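Local coordinates for protein Esterase/lipase (Lactobacillus rhamnosus, PDB 4PO3) that probably hydrolyses carboxylic esters, as expected of an esterase/lipase of the alpha/beta-hydrolase fold, and here holds a dibutoxypropyl phosphonate ligand, at residues 70-75 with 102-107; 182-187 with 277-282; 10-15 with 76-81; 109-114 with 215-220. The protein carries 1 engineered substitution. One frame throughout, in Å; residues are numbered along the deposited sequence.

Contact 1. Residues 70-75 with 102-107; sequences IDIHGG and MGYRLL. With HY4 ((2R)-2,3-dibutoxypropyl hydrogen (S)-propylphosphonate), chain B.
The imidazole of H73 overlaps the phenol ring of Y104 in an offset stack, with centroids 4.4 Å apart and planes only 7° from parallel. The two side chains approach from opposite directions; Y104 CE1 lies over the rim of the imidazole, 3.4 Å from H73 NE2, while the hydroxyl extends toward H73 CE1. From there Y104 OH donates to H73 O at 2.7 Å, reaching the carbonyl from above its plane and not on a lone pair. Ring and backbone of H73 are thus both tied to the same tyrosine. What fixes the imidazole's rotation lies in its own plane: ND1 donates to G74 O at 2.6 Å, and NE2 lies 2.7 Å from a water that is also hydrogen-bonded to Y104 O. H73 begins the sequence HGGGW, which follows strand 66-72 and matches the oxyanion-hole motif of alpha/beta-hydrolases. Its G75 N donates to O11 of the bound phosphonate (3.0 Å), an oxygen also bonded by G76 N and A147 N. G75 adopts a backbone shape that calls for glycine. Behind this turn mostly apolar side chains meet. M102 is bent at its second and third side-chain torsions (chi2 -60°, chi3 -67°), which brings its CE to I70 CG2 at 3.7 Å and its SD to D71 O at 3.4 Å. I72 divides its branches between two partners, CG1 against M102 SD and CG2 against Y104 CE1. A second water accepts from H73 N and donates to D71 O and M102 O, joining the two backbones at the ends of strands 66-72 and 98-102.

Contact 2. Residues 182-187 with 277-282; sequences LVCPVA and KHVFNV. With HY4 ((2R)-2,3-dibutoxypropyl hydrogen (S)-propylphosphonate), chain B.
C184, just past strand 179-183, packs on H278, the histidine of a probable Ser-His-Asp triad of the alpha/beta-hydrolase fold. The sulfur-aromatic contact is oblique: C184 SG lies 4.8 Å from the imidazole centroid and 55° off the ring normal. Its CB comes nearer, 3.5 Å from H278 CE1. Apolar contacts continue along the turn, where V279 CG1 sits over the centre of the H278 ring and meets C184 CB at 4.0 Å, and V183 CG1 approaches V282 CG2. One branch of V183 also meets an amide, CG1 lying 3.5 Å from N281 OD1, while N281 ND2 is engaged by N294.

The polar bonds of H278 run to partners elsewhere in the chain: ND1 is hydrogen-bonded to D243 OD1 and NE2 to S146 OG, the geometry expected of a charge relay. With CG anti to the backbone N (chi1 -158°), the ring is directed toward the ligand. Replacing H278 with an alanine would probably leave S146 and D243 without the imidazole that joins them, and C184 CB facing a gap. At the ring's edge the phosphorus P13 lies in plane, and HY4 C3 is 3.2 Å from H278 NE2.

Contact 3. Residues 10-15 with 76-81; sequences KVQASW and GWFYGD. With HY4 ((2R)-2,3-dibutoxypropyl hydrogen (S)-propylphosphonate), chain B.
W15 of helix 4-28 presses its indole against the glycine loop whose backbone probably helps form the oxyanion hole, with W15 CH2 3.6 Å from G76 N. That same amide is one of the donors to the phosphonate: G76 N donates to O11 at 2.8 Å. W15 takes part in the pocket wall from the side, where HY4 C2 lies at the edge of the indole, near its plane, 3.5 Å from W15 CH2. The bond from G76 CA to a side chain would run straight at W15 CZ2, so the tight packing as well as the positive phi favours glycine at this position.

One shell out, Y79 CB lies over one face of the indole, offset toward its rim and 3.5 Å from W15 CE3. The six-membered ring of W15 and the Y79 ring are near parallel, at 11°, but slid so far apart that they barely overlap. F78 reaches W15 with its CB, near CD1 and NE1, and offers its ring face to V11. There CG1 makes a CH-pi contact, 3.9 Å from the F78 centroid and 10° off the normal; V11 chi1 (165°) sets this methyl anti to the backbone N.

Farther out, Y206 bonds W15 NE1 and meets the F78 ring edge-to-face, while D22 takes Y79 OH. The Q12 amide spans to the loop through two waters, one accepting from NE2 (2.9 Å) and one donating to OE1 (2.7 Å), both of which donate to F78 O.

Contact 4. Residues 109-114 with 215-220; sequences DVDLRG and QALVDH. Engineered in segment 215-220: V218 (natural residue Ala).
The guanidinium of R113 carries L217 on one face, with CD2 standing 4.0 Å above its plane and displaced toward the rim. Its nitrogens are occupied elsewhere: NH1 makes a salt bridge with D214 OD2, just ahead of helix 215-218, and NH2 donates to L167 O. A second flat group, the imidazole of H220, has its acceptor in its own plane, ND1 donating to A216 O at 2.9 Å with an N-H...O angle of 154°. That bond turns the ring back onto its own segment.

L217 carries the contact. With CG anti to the carbonyl carbon (chi1 -65°) and an extended chi2 (179°), CD1 comes between the side chains of D111 and R113, 3.9 Å from D111 OD2 and 3.7 Å from R113 NH1. L112 adds a looser apolar touch, CB to L217 CD1 at 4.4 Å. L112 CD2 lies 4.3 Å from H220 O, a buried carbonyl that has no polar partner in the model. A serine in place of L217 would probably uncover the guanidinium face and open a gap between D111 and R113.

D111 is the N-cap of helix 112-129, accepting weakly at OD1 from R113 N (3.0 Å) and G114 N. The contact is therefore a capped helix start, on the helix following strand 98-102, packed against the short helix 215-218 that belongs to the insertion between strands 179-183 and 235-240 of the alpha/beta-hydrolase sheet.

Contacts 1, 2 and 3 all touch the phosphonate. Contacts 1 and 3 give neighbouring amides to the same phosphonate oxygen, and contact 2 brings the probable triad histidine to C3 and the phosphorus. The centres of contacts 1 and 3 lie 12 Å apart, joined by a probable hydrogen bond from L107 N to W77 O (3.0 Å). The centre of contact 2 is 14 Å from that of contact 1, with nearest atoms about 6 Å apart, and it meets contact 3 where V186 CG1 packs on W77 CH2 (4.1 Å). Contact 4 is peripheral: it touches contact 1 through R105 O and V110 CG2 (3.4 Å), and the L112 side chain remains about 12 Å from the ligand.

Contact 1. Residues 70-75 with 102-107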
# COMPACT_ATOMS: atom_id res chain seq x y z
N ILE A 70 5.90 4.60 -3.67
CA ILE A 70 4.65 5.17 -3.19
C ILE A 70 4.05 4.12 -2.25
O ILE A 70 3.84 2.96 -2.68
CB ILE A 70 3.69 5.45 -4.33
CG1 ILE A 70 4.26 6.48 -5.27
CG2 ILE A 70 2.35 5.83 -3.76
CD1 ILE A 70 3.50 6.72 -6.56
N ASP A 71 3.86 4.49 -0.97
CA ASP A 71 3.32 3.62 0.05
C ASP A 71 1.89 3.95 0.45
O ASP A 71 1.59 5.07 0.80
CB ASP A 71 4.25 3.68 1.25
CG ASP A 71 3.91 2.68 2.30
OD1 ASP A 71 3.83 1.46 1.97
OD2 ASP A 71 3.66 3.18 3.47
N ILE A 72 1.06 2.91 0.49
CA ILE A 72 -0.29 2.91 1.04
C ILE A 72 -0.35 2.13 2.32
O ILE A 72 -0.22 0.88 2.31
CB ILE A 72 -1.29 2.32 0.02
CG1 ILE A 72 -1.03 2.98 -1.38
CG2 ILE A 72 -2.72 2.53 0.52
CD1 ILE A 72 -1.87 2.36 -2.46
N HIS A 73 -0.50 2.83 3.42
CA HIS A 73 -0.51 2.21 4.74
C HIS A 73 -1.74 1.35 4.97
O HIS A 73 -2.78 1.51 4.28
CB HIS A 73 -0.41 3.24 5.86
CG HIS A 73 -1.64 4.03 6.06
ND1 HIS A 73 -2.70 3.56 6.80
CD2 HIS A 73 -2.03 5.23 5.59
CE1 HIS A 73 -3.68 4.44 6.79
NE2 HIS A 73 -3.29 5.48 6.09
N GLY A 74 -1.65 0.47 5.95
CA GLY A 74 -2.75 -0.41 6.32
C GLY A 74 -3.43 0.11 7.59
O GLY A 74 -3.30 1.25 7.95
N GLY A 75 -4.15 -0.78 8.28
CA GLY A 75 -5.03 -0.42 9.36
C GLY A 75 -6.51 -0.76 9.13
O GLY A 75 -7.39 -0.13 9.70
N MET A 102 0.81 8.61 1.65
CA MET A 102 -0.39 9.43 1.78
C MET A 102 -1.33 8.99 2.85
O MET A 102 -1.39 7.82 3.21
CB MET A 102 -1.22 9.49 0.46
CG MET A 102 -2.11 8.29 0.16
SD MET A 102 -1.31 6.68 -0.00
CE MET A 102 -0.37 6.95 -1.50
N GLY A 103 -2.05 9.99 3.35
CA GLY A 103 -3.27 9.69 4.07
C GLY A 103 -4.40 9.51 3.11
O GLY A 103 -4.33 9.90 1.98
N TYR A 104 -5.44 8.85 3.60
CA TYR A 104 -6.72 8.65 2.93
C TYR A 104 -7.81 8.62 4.02
O TYR A 104 -7.55 8.16 5.15
CB TYR A 104 -6.73 7.40 2.10
CG TYR A 104 -6.33 6.09 2.76
CD1 TYR A 104 -5.03 5.57 2.62
CD2 TYR A 104 -7.23 5.37 3.50
CE1 TYR A 104 -4.69 4.38 3.23
CE2 TYR A 104 -6.87 4.17 4.09
CZ TYR A 104 -5.62 3.66 3.92
OH TYR A 104 -5.27 2.50 4.56
N ARG A 105 -8.99 9.16 3.70
CA ARG A 105 -10.09 9.21 4.67
C ARG A 105 -10.44 7.78 5.07
O ARG A 105 -10.29 6.85 4.28
CB ARG A 105 -11.28 9.99 4.12
CG ARG A 105 -11.03 11.49 3.96
CD ARG A 105 -12.08 12.12 3.05
NE ARG A 105 -12.04 11.58 1.69
CZ ARG A 105 -13.01 11.73 0.81
NH1 ARG A 105 -14.06 12.45 1.13
NH2 ARG A 105 -12.88 11.25 -0.41
N LEU A 106 -10.84 7.60 6.31
CA LEU A 106 -11.08 6.28 6.86
C LEU A 106 -12.59 5.94 6.87
O LEU A 106 -13.45 6.81 7.03
CB LEU A 106 -10.60 6.26 8.28
CG LEU A 106 -9.10 6.59 8.44
CD1 LEU A 106 -8.73 6.63 9.90
CD2 LEU A 106 -8.17 5.65 7.72
N LEU A 107 -12.89 4.67 6.74
CA LEU A 107 -14.20 4.11 7.10
C LEU A 107 -14.46 4.49 8.56
O LEU A 107 -13.53 4.51 9.35
CB LEU A 107 -14.15 2.61 6.91
CG LEU A 107 -14.43 1.98 5.59
CD1 LEU A 107 -13.95 2.64 4.36
CD2 LEU A 107 -14.03 0.50 5.67
O11 HY4 B . -4.81 -3.62 7.54
P13 HY4 B . -4.50 -5.01 8.02
C3 HY4 B . -3.56 -5.11 9.58
C2 HY4 B . -3.83 -3.93 10.51
C1 HY4 B . -3.47 -4.27 11.97
O5 HY4 B . -5.76 -6.07 8.12
C6 HY4 B . -7.15 -5.95 7.78
C7 HY4 B . -7.97 -6.66 8.88
O50 HY4 B . -9.31 -6.73 8.38
C33 HY4 B . -10.44 -6.77 9.30
C30 HY4 B . -10.47 -7.94 10.30
C31 HY4 B . -11.76 -8.03 11.13
C32 HY4 B . -12.70 -9.14 10.70
C8 HY4 B . -7.80 -6.02 10.29
O9 HY4 B . -6.95 -6.76 11.23
C26 HY4 B . -7.47 -7.33 12.48
C27 HY4 B . -8.06 -6.34 13.51
C28 HY4 B . -7.21 -6.14 14.77
C29 HY4 B . -5.74 -5.88 14.48
O HOH W 1 0.28 5.61 3.01
O HOH W 2 -5.26 7.33 6.29

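Contact 2. Residues 182-187 with 277-282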
# COMPACT_ATOMS: atom_id res chain seq x y z
N LEU A 182 3.02 -6.19 -2.63
CA LEU A 182 2.00 -6.34 -1.59
C LEU A 182 2.50 -7.06 -0.37
O LEU A 182 2.95 -8.16 -0.41
CB LEU A 182 0.78 -7.05 -2.14
CG LEU A 182 0.26 -6.54 -3.49
CD1 LEU A 182 -0.89 -7.48 -3.89
CD2 LEU A 182 -0.14 -5.07 -3.50
N VAL A 183 2.39 -6.40 0.77
CA VAL A 183 2.88 -6.95 2.00
C VAL A 183 1.68 -7.42 2.83
O VAL A 183 0.86 -6.59 3.28
CB VAL A 183 3.71 -5.93 2.74
CG1 VAL A 183 4.09 -6.50 4.08
CG2 VAL A 183 4.97 -5.60 1.96
N CYS A 184 1.62 -8.75 3.08
CA CYS A 184 0.45 -9.37 3.73
C CYS A 184 -0.90 -8.74 3.33
O CYS A 184 -1.70 -8.30 4.18
CB CYS A 184 0.58 -9.31 5.25
SG CYS A 184 2.14 -9.96 5.94
N PRO A 185 -1.17 -8.71 2.06
CA PRO A 185 -2.38 -8.05 1.60
C PRO A 185 -3.64 -8.81 2.01
O PRO A 185 -3.58 -10.03 2.18
CB PRO A 185 -2.23 -8.12 0.09
CG PRO A 185 -1.50 -9.41 -0.16
CD PRO A 185 -0.47 -9.40 0.95
N VAL A 186 -4.73 -8.07 2.22
CA VAL A 186 -6.08 -8.65 2.32
C VAL A 186 -6.80 -8.33 1.06
O VAL A 186 -7.60 -7.47 1.00
CB VAL A 186 -6.80 -8.19 3.56
CG1 VAL A 186 -8.20 -8.86 3.69
CG2 VAL A 186 -6.02 -8.67 4.77
N ALA A 187 -6.39 -8.97 -0.01
CA ALA A 187 -6.80 -8.48 -1.33
C ALA A 187 -8.17 -9.06 -1.74
O ALA A 187 -8.79 -8.55 -2.70
CB ALA A 187 -5.77 -8.83 -2.36
N LYS A 277 5.59 -11.96 12.15
CA LYS A 277 4.15 -11.85 12.17
C LYS A 277 3.67 -10.87 11.14
O LYS A 277 4.44 -10.44 10.19
CB LYS A 277 3.73 -11.36 13.57
CG LYS A 277 4.17 -9.89 13.77
CD LYS A 277 3.95 -9.32 15.18
CE LYS A 277 2.48 -9.02 15.48
N HIS A 278 2.38 -10.56 11.27
CA HIS A 278 1.73 -9.62 10.43
C HIS A 278 2.56 -8.33 10.28
O HIS A 278 2.87 -7.62 11.15
CB HIS A 278 0.28 -9.35 10.94
CG HIS A 278 -0.61 -8.82 9.88
ND1 HIS A 278 -0.73 -9.42 8.64
CD2 HIS A 278 -1.44 -7.75 9.85
CE1 HIS A 278 -1.57 -8.74 7.90
NE2 HIS A 278 -2.01 -7.71 8.60
N VAL A 279 2.83 -8.06 9.06
CA VAL A 279 3.55 -6.91 8.53
C VAL A 279 4.81 -6.55 9.29
O VAL A 279 5.14 -5.40 9.38
CB VAL A 279 2.65 -5.67 8.23
CG1 VAL A 279 1.50 -6.07 7.32
CG2 VAL A 279 2.11 -4.99 9.46
N PHE A 280 5.56 -7.56 9.76
CA PHE A 280 6.77 -7.32 10.57
C PHE A 280 7.79 -6.40 9.85
O PHE A 280 8.50 -5.60 10.49
CB PHE A 280 7.46 -8.66 10.97
CG PHE A 280 8.21 -9.32 9.83
CD1 PHE A 280 9.52 -9.00 9.59
CD2 PHE A 280 7.60 -10.24 8.97
CE1 PHE A 280 10.18 -9.54 8.50
CE2 PHE A 280 8.27 -10.78 7.90
CZ PHE A 280 9.60 -10.44 7.68
N ASN A 281 7.91 -6.53 8.52
CA ASN A 281 8.95 -5.77 7.77
C ASN A 281 8.64 -4.27 7.63
O ASN A 281 9.53 -3.51 7.27
CB ASN A 281 9.28 -6.41 6.40
CG ASN A 281 8.05 -6.46 5.52
OD1 ASN A 281 7.05 -7.07 5.87
ND2 ASN A 281 8.06 -5.68 4.47
N VAL A 282 7.39 -3.88 7.89
CA VAL A 282 6.94 -2.49 7.95
C VAL A 282 7.04 -1.98 9.38
O VAL A 282 7.47 -0.82 9.65
CB VAL A 282 5.48 -2.41 7.45
CG1 VAL A 282 4.90 -1.04 7.59
CG2 VAL A 282 5.35 -2.86 6.00
O11 HY4 B . -4.81 -3.62 7.54
P13 HY4 B . -4.50 -5.01 8.02
C3 HY4 B . -3.56 -5.11 9.58
C2 HY4 B . -3.83 -3.93 10.51
C1 HY4 B . -3.47 -4.27 11.97
O5 HY4 B . -5.76 -6.07 8.12
C6 HY4 B . -7.15 -5.95 7.78
C7 HY4 B . -7.97 -6.66 8.88
O50 HY4 B . -9.31 -6.73 8.38
C33 HY4 B . -10.44 -6.77 9.30
C30 HY4 B . -10.47 -7.94 10.30
C31 HY4 B . -11.76 -8.03 11.13
C32 HY4 B . -12.70 -9.14 10.70
C8 HY4 B . -7.80 -6.02 10.29
O9 HY4 B . -6.95 -6.76 11.23
C26 HY4 B . -7.47 -7.33 12.48
C27 HY4 B . -8.06 -6.34 13.51
C28 HY4 B . -7.21 -6.14 14.77
C29 HY4 B . -5.74 -5.88 14.48

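Contact 3. Residues 10-15 with 76-81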
# COMPACT_ATOMS: atom_id res chain seq x y z
N LYS A 10 -17.25 -1.30 18.88
CA LYS A 10 -16.37 -2.43 19.00
C LYS A 10 -15.11 -2.40 18.08
O LYS A 10 -13.95 -2.69 18.49
CB LYS A 10 -17.15 -3.68 18.69
CG LYS A 10 -16.43 -4.90 19.20
CD LYS A 10 -17.36 -6.08 19.41
CE LYS A 10 -16.72 -7.02 20.42
NZ LYS A 10 -16.55 -8.34 19.80
N VAL A 11 -15.38 -2.09 16.83
CA VAL A 11 -14.34 -2.02 15.83
C VAL A 11 -13.35 -0.96 16.25
O VAL A 11 -12.14 -1.22 16.19
CB VAL A 11 -14.93 -1.70 14.44
CG1 VAL A 11 -13.85 -1.25 13.43
CG2 VAL A 11 -15.62 -2.93 13.89
N GLN A 12 -13.86 0.21 16.65
CA GLN A 12 -13.02 1.33 17.01
C GLN A 12 -12.21 1.07 18.29
O GLN A 12 -11.13 1.64 18.45
CB GLN A 12 -13.80 2.65 17.14
CG GLN A 12 -14.47 3.14 15.86
CD GLN A 12 -13.46 3.66 14.84
OE1 GLN A 12 -12.26 3.38 14.92
NE2 GLN A 12 -13.97 4.43 13.86
N ALA A 13 -12.77 0.25 19.20
CA ALA A 13 -12.06 -0.13 20.43
C ALA A 13 -10.81 -0.87 20.06
O ALA A 13 -9.72 -0.65 20.62
CB ALA A 13 -12.93 -1.05 21.31
N SER A 14 -10.99 -1.81 19.14
CA SER A 14 -9.90 -2.62 18.63
C SER A 14 -8.79 -1.74 17.98
O SER A 14 -7.60 -1.96 18.23
CB SER A 14 -10.45 -3.71 17.71
OG SER A 14 -9.46 -4.27 16.90
N TRP A 15 -9.18 -0.72 17.21
CA TRP A 15 -8.18 0.16 16.59
C TRP A 15 -7.52 1.06 17.63
O TRP A 15 -6.35 1.40 17.45
CB TRP A 15 -8.74 0.94 15.36
CG TRP A 15 -9.03 -0.05 14.26
CD1 TRP A 15 -10.29 -0.45 13.84
CD2 TRP A 15 -8.09 -0.92 13.57
NE1 TRP A 15 -10.17 -1.47 12.91
CE2 TRP A 15 -8.84 -1.75 12.70
CE3 TRP A 15 -6.69 -1.01 13.55
CZ2 TRP A 15 -8.25 -2.69 11.87
CZ3 TRP A 15 -6.09 -1.94 12.72
CH2 TRP A 15 -6.88 -2.77 11.87
N GLY A 76 -6.80 -1.78 8.37
CA GLY A 76 -8.20 -2.25 8.26
C GLY A 76 -9.20 -1.27 7.71
O GLY A 76 -10.41 -1.41 7.94
N TRP A 77 -8.70 -0.30 6.92
CA TRP A 77 -9.52 0.71 6.26
C TRP A 77 -10.15 1.67 7.25
O TRP A 77 -10.59 2.75 6.83
CB TRP A 77 -10.60 0.07 5.35
CG TRP A 77 -10.08 -0.89 4.29
CD1 TRP A 77 -9.61 -0.57 3.06
CD2 TRP A 77 -10.12 -2.31 4.37
NE1 TRP A 77 -9.21 -1.73 2.42
CE2 TRP A 77 -9.55 -2.81 3.18
CE3 TRP A 77 -10.51 -3.22 5.36
CZ2 TRP A 77 -9.43 -4.19 2.92
CZ3 TRP A 77 -10.35 -4.57 5.13
CH2 TRP A 77 -9.81 -5.05 3.92
N PHE A 78 -10.11 1.34 8.57
CA PHE A 78 -10.66 2.19 9.67
C PHE A 78 -9.62 2.99 10.47
O PHE A 78 -9.96 3.87 11.27
CB PHE A 78 -11.41 1.31 10.73
CG PHE A 78 -12.79 0.86 10.31
CD1 PHE A 78 -12.98 -0.29 9.56
CD2 PHE A 78 -13.90 1.54 10.76
CE1 PHE A 78 -14.28 -0.71 9.20
CE2 PHE A 78 -15.19 1.17 10.39
CZ PHE A 78 -15.38 0.04 9.63
N TYR A 79 -8.35 2.73 10.20
CA TYR A 79 -7.29 3.23 11.04
C TYR A 79 -6.02 3.63 10.26
O TYR A 79 -5.65 3.03 9.23
CB TYR A 79 -6.97 2.16 12.11
CG TYR A 79 -5.66 2.36 12.85
CD1 TYR A 79 -4.56 1.61 12.52
CD2 TYR A 79 -5.53 3.31 13.86
CE1 TYR A 79 -3.32 1.81 13.15
CE2 TYR A 79 -4.30 3.54 14.48
CZ TYR A 79 -3.22 2.80 14.13
OH TYR A 79 -2.01 3.01 14.78
N GLY A 80 -5.31 4.61 10.82
CA GLY A 80 -3.98 4.98 10.28
C GLY A 80 -4.00 6.34 9.67
O GLY A 80 -5.04 6.99 9.50
N ASP A 81 -2.80 6.84 9.41
CA ASP A 81 -2.62 8.10 8.74
C ASP A 81 -1.24 8.13 8.04
O ASP A 81 -0.53 7.10 7.99
CB ASP A 81 -2.80 9.22 9.74
CG ASP A 81 -1.78 9.15 10.88
OD1 ASP A 81 -0.61 8.71 10.68
OD2 ASP A 81 -2.20 9.50 12.01
O11 HY4 B . -4.81 -3.62 7.54
P13 HY4 B . -4.50 -5.01 8.02
C3 HY4 B . -3.56 -5.11 9.58
C2 HY4 B . -3.83 -3.93 10.51
C1 HY4 B . -3.47 -4.27 11.97
O5 HY4 B . -5.76 -6.07 8.12
C6 HY4 B . -7.15 -5.95 7.78
C7 HY4 B . -7.97 -6.66 8.88
O50 HY4 B . -9.31 -6.73 8.38
C33 HY4 B . -10.44 -6.77 9.30
C30 HY4 B . -10.47 -7.94 10.30
C31 HY4 B . -11.76 -8.03 11.13
C32 HY4 B . -12.70 -9.14 10.70
C8 HY4 B . -7.80 -6.02 10.29
O9 HY4 B . -6.95 -6.76 11.23
C26 HY4 B . -7.47 -7.33 12.48
C27 HY4 B . -8.06 -6.34 13.51
C28 HY4 B . -7.21 -6.14 14.77
C29 HY4 B . -5.74 -5.88 14.48
O HOH W 3 -12.37 5.14 11.58
O HOH W 4 -9.87 4.04 13.83

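Contact 4. Residues 109-114 with 215-220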
# COMPACT_ATOMS: atom_id res chain seq x y z
N ASP A 109 -16.44 6.98 7.55
CA ASP A 109 -16.79 8.32 7.07
C ASP A 109 -16.89 8.40 5.53
O ASP A 109 -17.61 9.23 4.97
CB ASP A 109 -15.71 9.23 7.58
CG ASP A 109 -15.57 9.15 9.09
OD1 ASP A 109 -14.72 8.33 9.56
OD2 ASP A 109 -16.42 9.83 9.73
N VAL A 110 -16.14 7.53 4.91
CA VAL A 110 -16.13 7.28 3.48
C VAL A 110 -16.28 5.79 3.31
O VAL A 110 -16.37 5.01 4.27
CB VAL A 110 -14.84 7.78 2.76
CG1 VAL A 110 -14.72 9.29 2.81
CG2 VAL A 110 -13.57 7.09 3.32
N ASP A 111 -16.41 5.40 2.05
CA ASP A 111 -16.43 4.05 1.64
C ASP A 111 -15.22 3.84 0.74
O ASP A 111 -14.40 4.74 0.61
CB ASP A 111 -17.79 3.70 0.99
CG ASP A 111 -18.07 4.41 -0.35
OD1 ASP A 111 -17.12 4.92 -1.05
OD2 ASP A 111 -19.30 4.42 -0.74
N LEU A 112 -15.11 2.65 0.14
CA LEU A 112 -13.96 2.32 -0.75
C LEU A 112 -13.73 3.35 -1.89
O LEU A 112 -12.61 3.75 -2.19
CB LEU A 112 -14.15 0.92 -1.30
CG LEU A 112 -13.02 0.51 -2.30
CD1 LEU A 112 -11.69 0.47 -1.58
CD2 LEU A 112 -13.37 -0.80 -2.93
N ARG A 113 -14.80 3.83 -2.52
CA ARG A 113 -14.66 4.80 -3.61
C ARG A 113 -13.96 6.06 -3.12
O ARG A 113 -13.08 6.60 -3.80
CB ARG A 113 -16.03 5.12 -4.25
CG ARG A 113 -15.98 6.26 -5.26
CD ARG A 113 -17.31 6.57 -5.91
NE ARG A 113 -17.75 5.57 -6.88
CZ ARG A 113 -18.70 4.65 -6.61
NH1 ARG A 113 -19.23 4.59 -5.38
NH2 ARG A 113 -19.08 3.80 -7.55
N GLY A 114 -14.35 6.54 -1.97
CA GLY A 114 -13.71 7.74 -1.42
C GLY A 114 -12.22 7.49 -1.10
O GLY A 114 -11.39 8.32 -1.39
N GLN A 215 -23.75 -1.39 -5.12
CA GLN A 215 -23.55 -2.74 -5.65
C GLN A 215 -22.39 -2.80 -6.64
O GLN A 215 -21.80 -3.84 -6.78
CB GLN A 215 -24.80 -3.31 -6.30
CG GLN A 215 -25.89 -3.52 -5.29
CD GLN A 215 -25.54 -4.53 -4.23
OE1 GLN A 215 -25.23 -5.64 -4.55
NE2 GLN A 215 -25.61 -4.15 -2.99
N ALA A 216 -22.08 -1.69 -7.31
CA ALA A 216 -20.93 -1.61 -8.17
C ALA A 216 -19.62 -1.78 -7.32
O ALA A 216 -18.70 -2.37 -7.81
CB ALA A 216 -20.87 -0.29 -8.92
N LEU A 217 -19.61 -1.32 -6.08
CA LEU A 217 -18.45 -1.54 -5.21
C LEU A 217 -18.42 -2.96 -4.67
O LEU A 217 -17.33 -3.60 -4.60
CB LEU A 217 -18.33 -0.49 -4.12
CG LEU A 217 -18.06 0.96 -4.56
CD1 LEU A 217 -18.02 1.80 -3.29
CD2 LEU A 217 -16.78 1.08 -5.35
N VAL A 218 -19.61 -3.51 -4.33
CA VAL A 218 -19.66 -4.91 -3.93
C VAL A 218 -19.00 -5.79 -5.00
O VAL A 218 -18.24 -6.68 -4.67
CB VAL A 218 -21.11 -5.36 -3.64
CG1 VAL A 218 -21.25 -6.88 -3.50
CG2 VAL A 218 -21.67 -4.62 -2.44
N ASP A 219 -19.29 -5.51 -6.27
CA ASP A 219 -18.84 -6.32 -7.41
C ASP A 219 -17.44 -5.97 -7.82
O ASP A 219 -16.90 -6.55 -8.79
CB ASP A 219 -19.77 -6.07 -8.59
CG ASP A 219 -21.18 -6.60 -8.34
OD1 ASP A 219 -21.37 -7.35 -7.37
OD2 ASP A 219 -22.05 -6.22 -9.11
N HIS A 220 -16.83 -5.01 -7.11
CA HIS A 220 -15.49 -4.58 -7.43
C HIS A 220 -14.62 -4.36 -6.20
O HIS A 220 -13.73 -3.54 -6.25
CB HIS A 220 -15.49 -3.38 -8.37
CG HIS A 220 -16.00 -3.70 -9.73
ND1 HIS A 220 -17.32 -3.55 -10.07
CD2 HIS A 220 -15.39 -4.25 -10.82
CE1 HIS A 220 -17.51 -3.95 -11.32
NE2 HIS A 220 -16.34 -4.35 -11.80